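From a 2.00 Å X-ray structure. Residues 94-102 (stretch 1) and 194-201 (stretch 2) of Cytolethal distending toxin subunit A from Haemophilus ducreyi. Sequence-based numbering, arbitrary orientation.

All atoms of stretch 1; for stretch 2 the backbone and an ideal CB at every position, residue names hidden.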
ATOM      1  N   GLY A  94       0.640 -23.476 -12.349  1.00 11.33           N
ATOM      2  CA  GLY A  94       1.132 -22.348 -13.116  1.00 12.24           C
ATOM      3  C   GLY A  94       0.362 -21.059 -12.838  1.00 12.69           C
ATOM      4  O   GLY A  94      -0.232 -20.870 -11.763  1.00 12.99           O
ATOM      5  N   ASN A  95       0.347 -20.173 -13.821  1.00 10.80           N
ATOM      6  CA  ASN A  95      -0.283 -18.865 -13.669  1.00  9.54           C
ATOM      7  C   ASN A  95      -1.820 -18.784 -13.570  1.00  9.74           C
ATOM      8  O   ASN A  95      -2.375 -17.669 -13.522  1.00  7.01           O
ATOM      9  CB  ASN A  95       0.236 -17.929 -14.778  1.00  9.24           C
ATOM     10  CG  ASN A  95       1.758 -17.770 -14.752  1.00 12.71           C
ATOM     11  OD1 ASN A  95       2.425 -18.142 -13.779  1.00 10.94           O
ATOM     12  ND2 ASN A  95       2.314 -17.198 -15.825  1.00 11.24           N
ATOM     13  N   ILE A  96      -2.517 -19.925 -13.535  1.00  7.18           N
ATOM     14  CA  ILE A  96      -3.971 -19.878 -13.387  1.00  8.67           C
ATOM     15  C   ILE A  96      -4.275 -19.512 -11.921  1.00  9.13           C
ATOM     16  O   ILE A  96      -5.436 -19.290 -11.540  1.00  7.75           O
ATOM     17  CB  ILE A  96      -4.645 -21.236 -13.693  1.00 10.44           C
ATOM     18  CG1 ILE A  96      -4.223 -22.285 -12.657  1.00 10.66           C
ATOM     19  CG2 ILE A  96      -4.298 -21.681 -15.112  1.00 10.04           C
ATOM     20  CD1 ILE A  96      -4.975 -23.623 -12.783  1.00 14.41           C
ATOM     21  N   ARG A  97      -3.214 -19.446 -11.113  1.00  8.35           N
ATOM     22  CA  ARG A  97      -3.326 -19.105  -9.685  1.00  8.39           C
ATOM     23  C   ARG A  97      -3.193 -17.605  -9.398  1.00  8.09           C
ATOM     24  O   ARG A  97      -3.453 -17.159  -8.278  1.00  9.20           O
ATOM     25  CB  ARG A  97      -2.256 -19.859  -8.901  1.00  6.93           C
ATOM     26  CG  ARG A  97      -2.440 -21.376  -8.920  1.00  8.59           C
ATOM     27  CD  ARG A  97      -1.240 -22.067  -8.283  1.00  9.86           C
ATOM     28  NE  ARG A  97      -0.018 -21.768  -9.024  1.00  8.02           N
ATOM     29  CZ  ARG A  97       1.202 -22.024  -8.567  1.00  8.67           C
ATOM     30  NH1 ARG A  97       1.368 -22.596  -7.373  1.00  6.97           N
ATOM     31  NH2 ARG A  97       2.262 -21.677  -9.285  1.00  5.28           N
ATOM     32  N   ASN A  98      -2.796 -16.837 -10.412  1.00  7.75           N
ATOM     33  CA  ASN A  98      -2.597 -15.395 -10.284  1.00  8.43           C
ATOM     34  C   ASN A  98      -3.710 -14.592 -10.923  1.00  8.82           C
ATOM     35  O   ASN A  98      -4.242 -14.972 -11.956  1.00  9.23           O
ATOM     36  CB  ASN A  98      -1.255 -14.970 -10.919  1.00  6.32           C
ATOM     37  CG  ASN A  98      -0.073 -15.646 -10.271  1.00  8.68           C
ATOM     38  OD1 ASN A  98       0.010 -15.722  -9.046  1.00  6.71           O
ATOM     39  ND2 ASN A  98       0.856 -16.143 -11.087  1.00  8.35           N
ATOM     40  N   TRP A  99      -4.022 -13.453 -10.311  1.00  9.26           N
ATOM     41  CA  TRP A  99      -5.080 -12.593 -10.793  1.00  9.97           C
ATOM     42  C   TRP A  99      -4.638 -11.145 -10.846  1.00 10.37           C
ATOM     43  O   TRP A  99      -3.748 -10.723 -10.099  1.00 10.36           O
ATOM     44  CB  TRP A  99      -6.291 -12.671  -9.856  1.00  9.53           C
ATOM     45  CG  TRP A  99      -6.772 -14.067  -9.579  1.00  8.44           C
ATOM     46  CD1 TRP A  99      -6.310 -14.921  -8.618  1.00  8.30           C
ATOM     47  CD2 TRP A  99      -7.808 -14.763 -10.277  1.00  8.53           C
ATOM     48  NE1 TRP A  99      -7.002 -16.114  -8.673  1.00  8.56           N
ATOM     49  CE2 TRP A  99      -7.931 -16.040  -9.680  1.00  8.90           C
ATOM     50  CE3 TRP A  99      -8.650 -14.427 -11.351  1.00  8.62           C
ATOM     51  CZ2 TRP A  99      -8.865 -16.988 -10.116  1.00  7.59           C
ATOM     52  CZ3 TRP A  99      -9.585 -15.374 -11.788  1.00 10.73           C
ATOM     53  CH2 TRP A  99      -9.681 -16.639 -11.166  1.00  8.41           C
ATOM     54  N   LYS A 100      -5.283 -10.397 -11.733  1.00  9.77           N
ATOM     55  CA  LYS A 100      -5.057  -8.976 -11.870  1.00 11.34           C
ATOM     56  C   LYS A 100      -6.315  -8.342 -11.261  1.00 12.12           C
ATOM     57  O   LYS A 100      -7.441  -8.600 -11.697  1.00 12.93           O
ATOM     58  CB  LYS A 100      -4.925  -8.576 -13.342  1.00 13.02           C
ATOM     59  CG  LYS A 100      -4.924  -7.057 -13.568  1.00 18.08           C
ATOM     60  CD  LYS A 100      -4.888  -6.687 -15.062  1.00 20.46           C
ATOM     61  CE  LYS A 100      -3.554  -7.052 -15.690  1.00 26.35           C
ATOM     62  NZ  LYS A 100      -3.469  -6.730 -17.162  1.00 29.54           N
ATOM     63  N   MET A 101      -6.115  -7.532 -10.238  1.00 11.86           N
ATOM     64  CA  MET A 101      -7.206  -6.855  -9.555  1.00 14.44           C
ATOM     65  C   MET A 101      -7.424  -5.465 -10.181  1.00 15.28           C
ATOM     66  O   MET A 101      -6.517  -4.636 -10.176  1.00 17.60           O
ATOM     67  CB  MET A 101      -6.822  -6.711  -8.090  1.00 13.73           C
ATOM     68  CG  MET A 101      -7.960  -6.645  -7.149  1.00 18.12           C
ATOM     69  SD  MET A 101      -7.392  -6.537  -5.428  1.00 18.23           S
ATOM     70  CE  MET A 101      -8.531  -5.399  -4.968  1.00 11.09           C
ATOM     71  N   GLU A 102      -8.621  -5.220 -10.712  1.00 14.60           N
ATOM     72  CA  GLU A 102      -8.962  -3.938 -11.335  1.00 16.42           C
ATOM     73  C   GLU A 102     -10.243  -3.366 -10.762  1.00 15.79           C
ATOM     74  O   GLU A 102     -11.089  -4.100 -10.238  1.00 14.15           O
ATOM     75  CB  GLU A 102      -9.217  -4.088 -12.835  1.00 17.03           C
ATOM     76  CG  GLU A 102      -8.242  -4.945 -13.573  1.00 21.36           C
ATOM     77  CD  GLU A 102      -8.538  -5.009 -15.065  1.00 23.63           C
ATOM     78  OE1 GLU A 102      -9.725  -5.040 -15.455  1.00 23.61           O
ATOM     79  OE2 GLU A 102      -7.573  -5.043 -15.853  1.00 25.91           O
ATOM     80  N   UNK A 194      -5.641 -12.455   2.417  1.00  8.21           N
ATOM     81  CA  UNK A 194      -4.566 -11.466   2.324  1.00  7.73           C
ATOM     82  C   UNK A 194      -4.333 -11.130   0.855  1.00  7.83           C
ATOM     83  O   UNK A 194      -4.425 -12.002  -0.024  1.00  8.01           O
ATOM     84  CB  UNK A 194      -3.281 -11.982   2.975  1.00  7.73           C
ATOM     85  N   UNK A 195      -4.033  -9.861   0.592  1.00  6.32           N
ATOM     86  CA  UNK A 195      -3.722  -9.406  -0.758  1.00  7.34           C
ATOM     87  C   UNK A 195      -2.223  -9.696  -0.793  1.00  8.05           C
ATOM     88  O   UNK A 195      -1.438  -9.002  -0.148  1.00  7.85           O
ATOM     89  CB  UNK A 195      -4.087  -7.946  -1.032  1.00  7.34           C
ATOM     90  N   UNK A 196      -1.835 -10.724  -1.546  1.00  6.58           N
ATOM     91  CA  UNK A 196      -0.446 -11.189  -1.562  1.00  7.29           C
ATOM     92  C   UNK A 196       0.274 -11.159  -2.904  1.00  7.42           C
ATOM     93  O   UNK A 196      -0.352 -10.994  -3.955  1.00  6.79           O
ATOM     94  CB  UNK A 196      -0.408 -12.626  -1.037  1.00  7.29           C
ATOM     95  N   UNK A 197       1.611 -11.331  -2.889  1.00  6.84           N
ATOM     96  CA  UNK A 197       2.366 -11.320  -4.148  1.00  6.67           C
ATOM     97  C   UNK A 197       1.929 -12.517  -4.984  1.00  7.32           C
ATOM     98  O   UNK A 197       1.503 -13.539  -4.447  1.00  8.65           O
ATOM     99  CB  UNK A 197       3.874 -11.354  -3.894  1.00  6.67           C
ATOM    100  N   UNK A 198       2.033 -12.403  -6.311  1.00  7.74           N
ATOM    101  CA  UNK A 198       1.646 -13.489  -7.212  1.00  8.20           C
ATOM    102  C   UNK A 198       2.661 -14.613  -7.087  1.00  9.31           C
ATOM    103  O   UNK A 198       3.768 -14.386  -6.580  1.00  9.47           O
ATOM    104  CB  UNK A 198       1.549 -13.003  -8.659  1.00  8.20           C
ATOM    105  N   UNK A 199       2.305 -15.822  -7.515  1.00  7.34           N
ATOM    106  CA  UNK A 199       3.292 -16.888  -7.486  1.00  7.78           C
ATOM    107  C   UNK A 199       3.983 -16.824  -8.847  1.00 10.53           C
ATOM    108  O   UNK A 199       3.525 -17.401  -9.835  1.00  9.54           O
ATOM    109  CB  UNK A 199       2.665 -18.257  -7.213  1.00  7.78           C
ATOM    110  N   UNK A 200       5.085 -16.074  -8.874  1.00 10.19           N
ATOM    111  CA  UNK A 200       5.883 -15.853 -10.082  1.00 11.60           C
ATOM    112  C   UNK A 200       7.343 -15.665  -9.683  1.00 11.60           C
ATOM    113  O   UNK A 200       7.629 -15.400  -8.517  1.00 11.40           O
ATOM    114  CB  UNK A 200       5.374 -14.642 -10.866  1.00 11.60           C
ATOM    115  N   UNK A 201       8.259 -15.815 -10.645  1.00 10.80           N
ATOM    116  CA  UNK A 201       9.678 -15.565 -10.381  1.00 12.73           C
ATOM    117  C   UNK A 201       9.716 -14.051 -10.170  1.00 12.32           C
ATOM    118  O   UNK A 201       9.087 -13.299 -10.925  1.00 11.08           O
ATOM    119  CB  UNK A 201      10.598 -16.038 -11.508  1.00 12.73           C
TER

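Nothing of stretch 1 lies near the ideal CB of position 194, so stretch 1 sets no preference; the residue is Tyr 194, which makes no contact here. At 195, in an extended backbone, CA-to-CB points sideways and the ideal CB is 5.7 Å from Met 101 SD. CA-to-CB of Met 101 points toward this stretch, and its SD is within reach of a longer side chain at 195. A short side chain would fall short of it, whereas a longer apolar one such as leucine, isoleucine or methionine could meet it. The deposited Leu 195, with chi1 m and chi2 t, brings CD2 to 4.2 Å from SD of Met 101, an apolar contact.

Positions 196 and 197 are out of contact. The former is compatible with many residues and is Ala 196. At 197 CA-to-CB points away from stretch 1, and phi of -65° would admit proline among many others; the residue is Pro 197.

The stretches come close at 198, where CA lies 5.6 Å from CA of Asn 98. The ideal CB is a tight 3.1 Å from Asn 98 OD1 and points sideways. Phi of -71° permits proline, although small residues would also suit. In the deposited Pro 198, CB sits 3.4 Å from Asn 98 OD1.

At 199 the backbone itself binds the Asn 98 amide: the N of 199 donates to Asn 98 OD1 (2.8 Å), and Asn 98 ND2 donates to the O of 199 (3.2 Å, nearly linear). Because both bonds use main-chain atoms, they leave the side chain open, except that the N-H donated to Asn 98 OD1 rules out proline. CA-to-CB points toward stretch 1, with the ideal CB 4.0 Å from Arg 97 NH2. The guanidinium offers a face for apolar packing, but an acidic or polar group could also be imagined beside its charge. The residue is Val 199, whose CG2 covers one face of the guanidinium, 3.7 Å from Arg 97 CZ, and also lies 3.2 Å from Asn 98 OD1. Water 1 joins Val 199 O, Arg 97 NH2 and Asn 95 OD1, donating to Asn 95 OD1 (2.9 Å) and Val 199 O (2.8 Å) and accepting from Arg 97 NH2 (3.0 Å).

At 200 CA-to-CB is sideways, with the ideal CB 4.8 Å from Asn 98 ND2. A polar side chain could address this amide, and a branched apolar one could lie against it. Leu 200 does the latter, its CD2 3.3 Å from Asn 95 OD1 and 3.4 Å from Asn 98 ND2. Position 201 is unconstrained by stretch 1; it is Glu 201.

Stretch 2 194-201: YLAPPVLE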
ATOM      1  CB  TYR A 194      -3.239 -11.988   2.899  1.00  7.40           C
ATOM      2  CG  TYR A 194      -3.346 -12.784   4.189  1.00  9.44           C
ATOM      3  CD1 TYR A 194      -4.011 -12.272   5.310  1.00  9.52           C
ATOM      4  CD2 TYR A 194      -2.751 -14.046   4.297  1.00  9.35           C
ATOM      5  CE1 TYR A 194      -4.068 -13.017   6.527  1.00 10.47           C
ATOM      6  CE2 TYR A 194      -2.809 -14.789   5.489  1.00  9.00           C
ATOM      7  CZ  TYR A 194      -3.463 -14.269   6.593  1.00 10.10           C
ATOM      8  OH  TYR A 194      -3.499 -15.012   7.759  1.00 12.39           O
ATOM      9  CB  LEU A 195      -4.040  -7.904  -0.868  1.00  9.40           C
ATOM     10  CG  LEU A 195      -5.550  -7.659  -0.622  1.00  8.81           C
ATOM     11  CD1 LEU A 195      -5.880  -6.190  -0.487  1.00  9.76           C
ATOM     12  CD2 LEU A 195      -6.322  -8.282  -1.764  1.00 11.18           C
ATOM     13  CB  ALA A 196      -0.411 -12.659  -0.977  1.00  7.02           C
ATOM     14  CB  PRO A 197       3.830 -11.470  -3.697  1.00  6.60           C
ATOM     15  CG  PRO A 197       3.824 -10.957  -2.257  1.00  7.30           C
ATOM     16  CD  PRO A 197       2.514 -11.520  -1.740  1.00  5.65           C
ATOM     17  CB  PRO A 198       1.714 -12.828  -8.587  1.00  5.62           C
ATOM     18  CG  PRO A 198       2.929 -11.910  -8.438  1.00  5.61           C
ATOM     19  CD  PRO A 198       2.676 -11.292  -7.046  1.00  6.67           C
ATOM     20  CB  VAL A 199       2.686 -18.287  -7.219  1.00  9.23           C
ATOM     21  CG1 VAL A 199       2.568 -18.500  -5.703  1.00  5.95           C
ATOM     22  CG2 VAL A 199       1.331 -18.428  -7.863  1.00  8.67           C
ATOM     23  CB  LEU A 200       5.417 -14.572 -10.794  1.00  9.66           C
ATOM     24  CG  LEU A 200       4.002 -14.471 -11.391  1.00  9.80           C
ATOM     25  CD1 LEU A 200       3.723 -13.046 -11.848  1.00  9.71           C
ATOM     26  CD2 LEU A 200       3.880 -15.432 -12.566  1.00 10.47           C
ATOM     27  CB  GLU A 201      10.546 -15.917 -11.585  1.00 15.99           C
ATOM     28  CG  GLU A 201      10.686 -17.411 -11.836  1.00 25.01           C
ATOM     29  CD  GLU A 201      11.927 -17.991 -11.182  1.00 28.66           C
ATOM     30  OE1 GLU A 201      13.039 -17.455 -11.412  1.00 33.89           O
ATOM     31  OE2 GLU A 201      11.798 -18.984 -10.444  1.00 32.81           O
TER
HETATM   32  O   HOH W   1       2.765 -19.636 -11.374  1.00 12.25           O
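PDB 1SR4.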